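Local coordinates for uncharacterized protein (Parabacteroides merdae, PDB 4MXN) that is uncharacterised but is probably a family 28 glycoside hydrolase with a right-handed parallel beta-helix, perhaps acting on pectin-like polysaccharides, at residues A[55-60]-A[77-82]. Sequence-based numbering, arbitrary orientation.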
loop_
_atom_site.group_PDB
_atom_site.type_symbol
_atom_site.label_atom_id
_atom_site.label_comp_id
_atom_site.label_asym_id
_atom_site.label_seq_id
_atom_site.Cartn_x
_atom_site.Cartn_y
_atom_site.Cartn_z
ATOM N N ARG A 55 2.203 16.283 -5.826
ATOM C CA ARG A 55 1.863 15.504 -4.644
ATOM C C ARG A 55 0.429 15.721 -4.178
ATOM O O ARG A 55 -0.074 16.841 -4.201
ATOM C CB ARG A 55 2.837 15.811 -3.493
ATOM C CG ARG A 55 4.328 15.655 -3.879
ATOM C CD ARG A 55 5.269 15.689 -2.686
ATOM N NE ARG A 55 5.190 16.960 -1.966
ATOM C CZ ARG A 55 5.886 17.250 -0.874
ATOM N NH1 ARG A 55 6.729 16.359 -0.357
ATOM N NH2 ARG A 55 5.747 18.430 -0.288
ATOM N N LEU A 56 -0.243 14.616 -3.791
ATOM C CA LEU A 56 -1.584 14.660 -3.213
ATOM C C LEU A 56 -1.423 14.548 -1.702
ATOM O O LEU A 56 -0.916 13.536 -1.222
ATOM C CB LEU A 56 -2.497 13.555 -3.776
ATOM C CG LEU A 56 -3.977 13.624 -3.384
ATOM C CD1 LEU A 56 -4.625 14.979 -3.763
ATOM C CD2 LEU A 56 -4.745 12.485 -4.012
ATOM N N ILE A 57 -1.819 15.606 -0.963
ATOM C CA ILE A 57 -1.599 15.687 0.483
ATOM C C ILE A 57 -2.851 15.422 1.304
ATOM O O ILE A 57 -3.831 16.165 1.201
ATOM C CB ILE A 57 -0.996 17.073 0.894
ATOM C CG1 ILE A 57 0.136 17.588 -0.049
ATOM C CG2 ILE A 57 -0.618 17.136 2.400
ATOM C CD1 ILE A 57 1.418 16.807 -0.130
ATOM N N PHE A 58 -2.763 14.418 2.184
ATOM C CA PHE A 58 -3.797 14.057 3.169
ATOM C C PHE A 58 -3.281 14.637 4.477
ATOM O O PHE A 58 -2.312 14.102 5.018
ATOM C CB PHE A 58 -3.994 12.518 3.236
ATOM C CG PHE A 58 -4.603 11.876 2.013
ATOM C CD1 PHE A 58 -3.836 11.628 0.883
ATOM C CD2 PHE A 58 -5.937 11.485 2.005
ATOM C CE1 PHE A 58 -4.404 11.040 -0.250
ATOM C CE2 PHE A 58 -6.502 10.887 0.872
ATOM C CZ PHE A 58 -5.724 10.657 -0.245
ATOM N N TYR A 59 -3.824 15.776 4.949
ATOM C CA TYR A 59 -3.180 16.437 6.088
ATOM C C TYR A 59 -3.540 15.902 7.478
ATOM O O TYR A 59 -2.617 15.760 8.287
ATOM C CB TYR A 59 -3.343 17.972 6.064
ATOM C CG TYR A 59 -2.010 18.698 6.070
ATOM C CD1 TYR A 59 -0.994 18.330 6.952
ATOM C CD2 TYR A 59 -1.759 19.745 5.188
ATOM C CE1 TYR A 59 0.244 18.974 6.943
ATOM C CE2 TYR A 59 -0.525 20.404 5.175
ATOM C CZ TYR A 59 0.468 20.021 6.064
ATOM O OH TYR A 59 1.685 20.667 6.065
ATOM N N VAL A 60 -4.834 15.661 7.786
ATOM C CA VAL A 60 -5.260 15.186 9.111
ATOM C C VAL A 60 -6.659 14.554 8.989
ATOM O O VAL A 60 -7.396 14.883 8.053
ATOM C CB VAL A 60 -5.198 16.332 10.180
ATOM C CG1 VAL A 60 -6.405 17.272 10.100
ATOM C CG2 VAL A 60 -5.014 15.776 11.594
ATOM N N ARG A 77 0.945 11.727 -0.127
ATOM C CA ARG A 77 1.475 11.979 1.205
ATOM C C ARG A 77 0.369 11.821 2.229
ATOM O O ARG A 77 -0.637 12.515 2.150
ATOM C CB ARG A 77 2.088 13.399 1.313
ATOM C CG ARG A 77 3.221 13.711 0.317
ATOM C CD ARG A 77 4.596 13.488 0.873
ATOM N NE ARG A 77 4.771 14.065 2.211
ATOM C CZ ARG A 77 5.794 13.771 3.001
ATOM N NH1 ARG A 77 6.747 12.945 2.583
ATOM N NH2 ARG A 77 5.876 14.305 4.215
ATOM N N ILE A 78 0.563 10.926 3.199
ATOM C CA ILE A 78 -0.368 10.719 4.321
ATOM C C ILE A 78 0.358 11.315 5.511
ATOM O O ILE A 78 1.282 10.702 6.028
ATOM C CB ILE A 78 -0.776 9.227 4.496
ATOM C CG1 ILE A 78 -1.349 8.679 3.154
ATOM C CG2 ILE A 78 -1.833 9.090 5.621
ATOM C CD1 ILE A 78 -0.988 7.307 2.868
ATOM N N GLU A 79 0.026 12.563 5.878
ATOM C CA GLU A 79 0.802 13.240 6.912
ATOM C C GLU A 79 0.491 12.695 8.304
ATOM O O GLU A 79 -0.497 11.983 8.476
ATOM C CB GLU A 79 0.615 14.763 6.856
ATOM C CG GLU A 79 0.975 15.391 5.511
ATOM C CD GLU A 79 2.396 15.292 4.978
ATOM O OE1 GLU A 79 3.332 14.988 5.755
ATOM O OE2 GLU A 79 2.573 15.556 3.767
ATOM N N GLU A 80 1.372 13.012 9.294
ATOM C CA GLU A 80 1.197 12.578 10.668
ATOM C C GLU A 80 -0.179 13.018 11.155
ATOM O O GLU A 80 -0.577 14.153 10.922
ATOM C CB GLU A 80 2.313 13.127 11.576
ATOM C CG GLU A 80 2.505 12.246 12.798
ATOM C CD GLU A 80 3.704 12.553 13.675
ATOM O OE1 GLU A 80 3.878 13.736 14.052
ATOM O OE2 GLU A 80 4.430 11.601 14.046
ATOM N N GLY A 81 -0.917 12.107 11.754
ATOM C CA GLY A 81 -2.272 12.416 12.207
ATOM C C GLY A 81 -3.335 12.067 11.180
ATOM O O GLY A 81 -4.528 12.114 11.496
ATOM N N ALA A 82 -2.925 11.737 9.931
ATOM C CA ALA A 82 -3.871 11.318 8.885
ATOM C C ALA A 82 -3.865 9.805 8.774
ATOM O O ALA A 82 -2.827 9.164 8.966
ATOM C CB ALA A 82 -3.529 11.946 7.532
#
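Ile57 pairs with Arg77, and Phe58 with Ile78, as parallel neighbours on successive rungs of a beta-helix, close to its N-terminal end. Three backbone hydrogen bonds join the rungs. Arg77 N donates to Leu56 O, and Phe58 N donates to Arg77 O at 2.9 Å. The third bond, from Glu79 N to Phe58 O, carries the pairing to the point where both strands end. There Glu79 to Ala82 form a type II turn, closed by Ala82 N on Glu79 O. Gly81 adopts a positive phi of 93°, suited to glycine. The methyl of Ala82 packs 3.5 Å from Phe58 O.

Arg77 and Ile57 share one face, and Glu79 follows just past the strand end. Arg77 CG lies alongside Ile57 CD1, 3.6 Å away. The Arg77 chain then bends at chi2 (-95°) and chi3 (-47°), which sets the NE and NH2 edge of its guanidinium against the Glu79 carboxylate. It grips the carboxylate side-on in a salt bridge within 77-82: NE and NH2 donate hydrogen bonds to Glu79 OE2 and OE1, both at 3.1 Å. Replacing Arg77 with alanine would probably leave the Glu79 carboxylate without its two-point mate, free to turn, and take away the CG that packs on Ile57 CD1. Arg55 runs beside Arg77, with NH1 over one face of its guanidinium. The closeness of the two positive charges is probably eased by Glu79 on Arg77 and by Asp21, which forms a salt bridge with Arg55 NE. Tyr59 crosses Glu79, its CD1 3.8 Å from Glu79 CG, and one face of its ring receives Ile57 CG2.

Phe58 and Ile78 point the other way, into the coil. The edge of the Phe58 ring meets Arg77 O, and Tyr63 packs edge-to-face with it. Leu56 and Phe58 also touch helix 38-50, which covers this end of the coil. Strand 54-58 lies between strands 21-23 and 74-78, and strand 111-114 continues the stack beyond 74-78.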